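Local coordinates for protein uricase (Arthrobacter globiformis, PDB 2YZB) that catalyses the oxidation of uric acid to 5-hydroxyisourate with molecular oxygen, the product being processed further to (S)-allantoin, at residues G160-G165 and E216-A221; T178-A183 and L247-H252. All blocks are in the same frame, centred on the assembly; numbering follows the deposited sequence.

Contact 1 (G160-G165 and E216-A221); sequences GSEFHG and ETHSLA. With URC (uric acid), chain L.
E162 and H218 meet across two loops, the carboxylate reaching the rim of the imidazole with the two planes turned 70° apart. H218 NE2 donates almost straight to E162 OE2, although the modelled separation of 2.4 Å is doubtfully short. The glutamate gets there with CG anti to its carbonyl carbon and the chain extended beyond. Its other oxygen, OE1, accepts from H164 NE2 at 2.8 Å; that donor meets OE1 on the anti side, 35° out of the carboxylate plane. L220 lies alongside the glutamate, pointing the same way, with CD2 4.1 Å from E162 CD. In the backbones that carry these side chains a single beta bridge pairs S161 with S219: E162 N donates to S219 O at 2.7 Å and S219 N to G160 O at 3.2 Å. A water links S161 OG, E162 O and S219 OG; the two serine hydroxyls also bond to R180 and T225, respectively.

F163 serves the urate site. With CG anti to the backbone N (chi1 -170°), its ring lays one face over the urate, CZ 3.5 Å from URC C5, while its edge faces L220 O and A221 CB. The ring of F166 meets that of F163 nearly parallel, and N61 of the second subunit packs on F163. Replacing F163 by an alanine would strip away the ring, and the uric acid would probably lose the face covering it, with a gap opened beside A221 CB. A second water accepts from H164 N and donates to L220 O.

The chemistry implies a division of labour: a carboxylate between two imidazole N-H groups, which would probably stabilise positive charge on either ring, ties the loops together on one side, and an aromatic face bounds the substrate pocket on the other.

Contact 2 (T178-A183 and L247-H252); sequences TDRILA and LPNKHH. With URC (uric acid), chain L.
I181 and A183 pack against H252 at the start of strand 182-192, which runs antiparallel to strand 240-254 in the large curved sheet of the uricase fold. The side chains form the close-packed part. I181 CG2 lies over one face of the H252 ring, 4.0 Å from H252 CG, and I181 CD1 reaches H252 CB. Two residues further on, A183 CB comes within 3.5 Å of H252 CE1. L156 of strand 143-157 and F269 of strand 268-271 add to this apolar cluster, and V30 and V28 of the third subunit cover I181 and H252.

The backbones, by contrast, stand apart and are bridged by water. Two waters lie between the backbone N and O of I181 and those of H252; another accepts from A183 N and lies within bonding distance of N249 OD1 and K250 O. Between the two segments a single direct backbone bond, K250 N to A183 O at 3.0 Å, is made; the lysine's amino end leads away to a salt bridge with D185.

At the ligand end R180 and N249, both of the urate site, come no closer than 4.0 Å, NH1 to ND2. R180 has CG wedged between the backbone N and the carbonyl carbon (chi1 68°), then runs extended to NE. This stretched chain brings the edge of the R180 guanidinium to the ligand, with URC C2 in the guanidinium plane, and R180 NH2 donates to URC O11 at 2.9 Å, with an angle of 158° at the hydrogen.

Overall arrangement
The two contacts lie with their centres 10 Å apart on the same side of the chain's centre, and both touch the urate. Their segments alternate along the chain: 160-165, 178-183, 216-221, 247-252. Contact 1 joins the loop after strand 143-157 to the turn between helices 199-216 and 222-236; contact 2 joins two neighbouring strands of the antiparallel sheet. They touch directly, E162 CG packing against T178 O and F163 CB against R180 NH1. The site is therefore assembled from sheet and loops together, L222 and Q223 of the chain adding bonds to the urate and the backbone N of D68 of the second subunit adding another, so that the site spans a subunit interface.

Contact 1 (G160-G165 and E216-A221)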
loop_
_atom_site.group_PDB
_atom_site.type_symbol
_atom_site.label_atom_id
_atom_site.label_comp_id
_atom_site.label_asym_id
_atom_site.label_seq_id
_atom_site.Cartn_x
_atom_site.Cartn_y
_atom_site.Cartn_z
ATOM N N GLY A 160 21.124 -2.961 -24.219
ATOM C CA GLY A 160 21.764 -1.653 -24.251
ATOM C C GLY A 160 22.189 -1.220 -22.859
ATOM O O GLY A 160 22.214 -0.034 -22.525
ATOM N N SER A 161 22.500 -2.205 -22.032
ATOM C CA SER A 161 22.950 -1.964 -20.673
ATOM C C SER A 161 24.014 -3.006 -20.340
ATOM O O SER A 161 23.838 -4.196 -20.605
ATOM C CB SER A 161 21.777 -2.068 -19.691
ATOM O OG SER A 161 22.230 -2.006 -18.347
ATOM N N GLU A 162 25.122 -2.538 -19.775
ATOM C CA GLU A 162 26.233 -3.392 -19.381
ATOM C C GLU A 162 26.651 -2.975 -17.982
ATOM O O GLU A 162 26.275 -1.904 -17.510
ATOM C CB GLU A 162 27.437 -3.180 -20.309
ATOM C CG GLU A 162 27.172 -3.435 -21.771
ATOM C CD GLU A 162 28.402 -3.213 -22.639
ATOM O OE1 GLU A 162 29.499 -3.667 -22.254
ATOM O OE2 GLU A 162 28.268 -2.595 -23.714
ATOM N N PHE A 163 27.415 -3.840 -17.324
ATOM C CA PHE A 163 27.967 -3.539 -16.009
ATOM C C PHE A 163 29.164 -4.446 -15.795
ATOM O O PHE A 163 29.025 -5.645 -15.512
ATOM C CB PHE A 163 26.967 -3.740 -14.871
ATOM C CG PHE A 163 27.467 -3.208 -13.549
ATOM C CD1 PHE A 163 27.776 -1.855 -13.407
ATOM C CD2 PHE A 163 27.693 -4.059 -12.473
ATOM C CE1 PHE A 163 28.311 -1.353 -12.214
ATOM C CE2 PHE A 163 28.226 -3.569 -11.275
ATOM C CZ PHE A 163 28.538 -2.210 -11.147
ATOM N N HIS A 164 30.347 -3.866 -15.955
ATOM C CA HIS A 164 31.584 -4.610 -15.790
ATOM C C HIS A 164 32.704 -3.691 -15.322
ATOM O O HIS A 164 32.525 -2.476 -15.217
ATOM C CB HIS A 164 31.954 -5.303 -17.112
ATOM C CG HIS A 164 31.878 -4.413 -18.314
ATOM N ND1 HIS A 164 32.789 -3.407 -18.557
ATOM C CD2 HIS A 164 30.994 -4.376 -19.339
ATOM C CE1 HIS A 164 32.468 -2.787 -19.679
ATOM N NE2 HIS A 164 31.382 -3.355 -20.173
ATOM N N GLY A 165 33.854 -4.275 -15.009
ATOM C CA GLY A 165 34.977 -3.473 -14.558
ATOM C C GLY A 165 34.926 -3.058 -13.100
ATOM O O GLY A 165 35.745 -2.251 -12.665
ATOM N N GLU A 216 18.386 6.327 -24.971
ATOM C CA GLU A 216 19.440 6.370 -25.972
ATOM C C GLU A 216 20.874 6.219 -25.486
ATOM O O GLU A 216 21.778 5.989 -26.285
ATOM C CB GLU A 216 19.290 7.647 -26.799
ATOM C CG GLU A 216 17.864 7.864 -27.294
ATOM C CD GLU A 216 17.754 8.969 -28.332
ATOM O OE1 GLU A 216 18.646 9.842 -28.372
ATOM O OE2 GLU A 216 16.766 8.972 -29.100
ATOM N N THR A 217 21.084 6.337 -24.184
ATOM C CA THR A 217 22.419 6.191 -23.623
ATOM C C THR A 217 22.772 4.716 -23.474
ATOM O O THR A 217 22.064 3.977 -22.791
ATOM C CB THR A 217 22.516 6.819 -22.219
ATOM O OG1 THR A 217 22.233 8.220 -22.292
ATOM C CG2 THR A 217 23.905 6.610 -21.637
ATOM N N HIS A 218 23.845 4.275 -24.122
ATOM C CA HIS A 218 24.267 2.890 -23.960
ATOM C C HIS A 218 24.863 2.884 -22.556
ATOM O O HIS A 218 25.961 3.396 -22.337
ATOM C CB HIS A 218 25.336 2.501 -24.971
ATOM C CG HIS A 218 25.766 1.076 -24.844
ATOM N ND1 HIS A 218 24.974 0.023 -25.248
ATOM C CD2 HIS A 218 26.871 0.525 -24.289
ATOM C CE1 HIS A 218 25.573 -1.116 -24.950
ATOM N NE2 HIS A 218 26.724 -0.839 -24.367
ATOM N N SER A 219 24.130 2.301 -21.615
ATOM C CA SER A 219 24.519 2.285 -20.210
ATOM C C SER A 219 25.635 1.352 -19.769
ATOM O O SER A 219 25.534 0.135 -19.919
ATOM C CB SER A 219 23.282 1.998 -19.356
ATOM O OG SER A 219 23.577 2.147 -17.982
ATOM N N LEU A 220 26.692 1.931 -19.205
ATOM C CA LEU A 220 27.799 1.139 -18.695
ATOM C C LEU A 220 27.608 1.047 -17.189
ATOM O O LEU A 220 28.376 0.391 -16.496
ATOM C CB LEU A 220 29.148 1.792 -19.024
ATOM C CG LEU A 220 29.509 1.871 -20.512
ATOM C CD1 LEU A 220 30.928 2.427 -20.666
ATOM C CD2 LEU A 220 29.421 0.476 -21.145
ATOM N N ALA A 221 26.562 1.713 -16.704
ATOM C CA ALA A 221 26.205 1.726 -15.283
ATOM C C ALA A 221 24.991 2.631 -15.068
ATOM O O ALA A 221 24.782 3.588 -15.819
ATOM C CB ALA A 221 27.378 2.231 -14.445
HETATM N N1 URC L . 25.470 0.198 -10.563
HETATM C C2 URC L . 24.830 -0.467 -11.608
HETATM C C6 URC L . 25.878 -0.388 -9.363
HETATM N N3 URC L . 24.569 -1.810 -11.472
HETATM O O11 URC L . 24.503 0.104 -12.620
HETATM C C4 URC L . 24.923 -2.463 -10.355
HETATM C C5 URC L . 25.560 -1.828 -9.303
HETATM N N9 URC L . 24.729 -3.754 -10.094
HETATM O O13 URC L . 26.432 0.291 -8.504
HETATM N N7 URC L . 25.776 -2.728 -8.356
HETATM C C8 URC L . 25.262 -3.872 -8.868
HETATM O O24 URC L . 25.280 -4.925 -8.258
HETATM O O HOH W 1 24.034 -0.318 -17.065
HETATM O O HOH W 2 30.102 -1.567 -17.422
#

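Contact 2 (T178-A183 and L247-H252)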
loop_
_atom_site.group_PDB
_atom_site.type_symbol
_atom_site.label_atom_id
_atom_site.label_comp_id
_atom_site.label_asym_id
_atom_site.label_seq_id
_atom_site.Cartn_x
_atom_site.Cartn_y
_atom_site.Cartn_z
ATOM N N THR A 178 27.705 -7.906 -20.428
ATOM C CA THR A 178 27.647 -6.882 -21.466
ATOM C C THR A 178 26.227 -6.787 -22.035
ATOM O O THR A 178 25.987 -6.075 -23.017
ATOM C CB THR A 178 28.637 -7.168 -22.612
ATOM O OG1 THR A 178 28.308 -8.417 -23.234
ATOM C CG2 THR A 178 30.071 -7.216 -22.073
ATOM N N ASP A 179 25.293 -7.508 -21.416
ATOM C CA ASP A 179 23.894 -7.486 -21.851
ATOM C C ASP A 179 22.985 -7.825 -20.670
ATOM O O ASP A 179 22.970 -8.959 -20.185
ATOM C CB ASP A 179 23.650 -8.499 -22.978
ATOM C CG ASP A 179 22.432 -8.150 -23.834
ATOM O OD1 ASP A 179 21.454 -7.565 -23.313
ATOM O OD2 ASP A 179 22.450 -8.476 -25.039
ATOM N N ARG A 180 22.232 -6.836 -20.207
ATOM C CA ARG A 180 21.318 -7.037 -19.089
ATOM C C ARG A 180 20.156 -6.057 -19.212
ATOM O O ARG A 180 20.212 -5.109 -19.991
ATOM C CB ARG A 180 22.031 -6.788 -17.756
ATOM C CG ARG A 180 22.429 -5.323 -17.540
ATOM C CD ARG A 180 22.965 -5.039 -16.136
ATOM N NE ARG A 180 23.172 -3.603 -15.938
ATOM C CZ ARG A 180 23.502 -3.036 -14.782
ATOM N NH1 ARG A 180 23.674 -3.778 -13.692
ATOM N NH2 ARG A 180 23.637 -1.716 -14.707
ATOM N N ILE A 181 19.099 -6.301 -18.445
ATOM C CA ILE A 181 17.960 -5.402 -18.440
ATOM C C ILE A 181 18.274 -4.289 -17.443
ATOM O O ILE A 181 18.927 -4.520 -16.421
ATOM C CB ILE A 181 16.663 -6.117 -17.983
ATOM C CG1 ILE A 181 16.143 -7.016 -19.108
ATOM C CG2 ILE A 181 15.594 -5.090 -17.606
ATOM C CD1 ILE A 181 14.869 -7.767 -18.758
ATOM N N LEU A 182 17.844 -3.078 -17.762
ATOM C CA LEU A 182 18.040 -1.946 -16.863
ATOM C C LEU A 182 16.648 -1.367 -16.671
ATOM O O LEU A 182 16.072 -0.814 -17.609
ATOM C CB LEU A 182 18.968 -0.893 -17.487
ATOM C CG LEU A 182 19.183 0.356 -16.619
ATOM C CD1 LEU A 182 19.930 -0.024 -15.348
ATOM C CD2 LEU A 182 19.960 1.404 -17.389
ATOM N N ALA A 183 16.103 -1.518 -15.465
ATOM C CA ALA A 183 14.764 -1.026 -15.146
ATOM C C ALA A 183 14.824 -0.162 -13.895
ATOM O O ALA A 183 15.504 -0.503 -12.919
ATOM C CB ALA A 183 13.812 -2.203 -14.921
ATOM N N LEU A 247 17.207 6.853 -8.394
ATOM C CA LEU A 247 16.842 5.763 -9.280
ATOM C C LEU A 247 17.110 4.364 -8.737
ATOM O O LEU A 247 18.251 3.988 -8.487
ATOM C CB LEU A 247 17.575 5.927 -10.613
ATOM C CG LEU A 247 17.445 7.266 -11.346
ATOM C CD1 LEU A 247 18.307 7.238 -12.594
ATOM C CD2 LEU A 247 15.989 7.528 -11.714
ATOM N N PRO A 248 16.047 3.578 -8.525
ATOM C CA PRO A 248 16.267 2.223 -8.021
ATOM C C PRO A 248 16.682 1.336 -9.195
ATOM O O PRO A 248 16.318 1.604 -10.341
ATOM C CB PRO A 248 14.896 1.836 -7.475
ATOM C CG PRO A 248 13.964 2.554 -8.414
ATOM C CD PRO A 248 14.614 3.922 -8.505
ATOM N N ASN A 249 17.478 0.309 -8.925
ATOM C CA ASN A 249 17.864 -0.613 -9.979
ATOM C C ASN A 249 16.995 -1.824 -9.670
ATOM O O ASN A 249 17.352 -2.654 -8.831
ATOM C CB ASN A 249 19.348 -0.987 -9.893
ATOM C CG ASN A 249 19.847 -1.671 -11.162
ATOM O OD1 ASN A 249 19.056 -2.195 -11.944
ATOM N ND2 ASN A 249 21.163 -1.670 -11.366
ATOM N N LYS A 250 15.837 -1.882 -10.325
ATOM C CA LYS A 250 14.861 -2.952 -10.144
ATOM C C LYS A 250 15.337 -4.177 -10.908
ATOM O O LYS A 250 15.230 -4.255 -12.138
ATOM C CB LYS A 250 13.499 -2.480 -10.660
ATOM C CG LYS A 250 13.135 -1.074 -10.154
ATOM C CD LYS A 250 12.062 -0.408 -11.016
ATOM C CE LYS A 250 10.706 -1.045 -10.809
ATOM N NZ LYS A 250 10.186 -0.753 -9.447
ATOM N N HIS A 251 15.856 -5.138 -10.159
ATOM C CA HIS A 251 16.421 -6.346 -10.739
ATOM C C HIS A 251 15.512 -7.307 -11.484
ATOM O O HIS A 251 14.489 -7.761 -10.975
ATOM C CB HIS A 251 17.183 -7.112 -9.657
ATOM C CG HIS A 251 18.311 -6.333 -9.057
ATOM N ND1 HIS A 251 18.590 -6.346 -7.707
ATOM C CD2 HIS A 251 19.231 -5.514 -9.624
ATOM C CE1 HIS A 251 19.632 -5.568 -7.468
ATOM N NE2 HIS A 251 20.039 -5.052 -8.614
ATOM N N HIS A 252 15.917 -7.602 -12.712
ATOM C CA HIS A 252 15.230 -8.560 -13.561
ATOM C C HIS A 252 16.316 -9.599 -13.790
ATOM O O HIS A 252 17.183 -9.433 -14.655
ATOM C CB HIS A 252 14.794 -7.915 -14.877
ATOM C CG HIS A 252 13.606 -7.013 -14.738
ATOM N ND1 HIS A 252 13.619 -5.878 -13.957
ATOM C CD2 HIS A 252 12.360 -7.090 -15.267
ATOM C CE1 HIS A 252 12.434 -5.295 -14.008
ATOM N NE2 HIS A 252 11.651 -6.011 -14.797
HETATM N N1 URC L . 25.470 0.198 -10.563
HETATM C C2 URC L . 24.830 -0.467 -11.608
HETATM C C6 URC L . 25.878 -0.388 -9.363
HETATM N N3 URC L . 24.569 -1.810 -11.472
HETATM O O11 URC L . 24.503 0.104 -12.620
HETATM C C4 URC L . 24.923 -2.463 -10.355
HETATM C C5 URC L . 25.560 -1.828 -9.303
HETATM N N9 URC L . 24.729 -3.754 -10.094
HETATM O O13 URC L . 26.432 0.291 -8.504
HETATM N N7 URC L . 25.776 -2.728 -8.356
HETATM C C8 URC L . 25.262 -3.872 -8.868
HETATM O O24 URC L . 25.280 -4.925 -8.258
HETATM O O HOH W 3 19.125 -8.274 -16.310
HETATM O O HOH W 4 17.967 -6.210 -14.093
HETATM O O HOH W 5 20.490 -3.593 -14.051
HETATM O O HOH W 6 17.257 -3.285 -13.605
#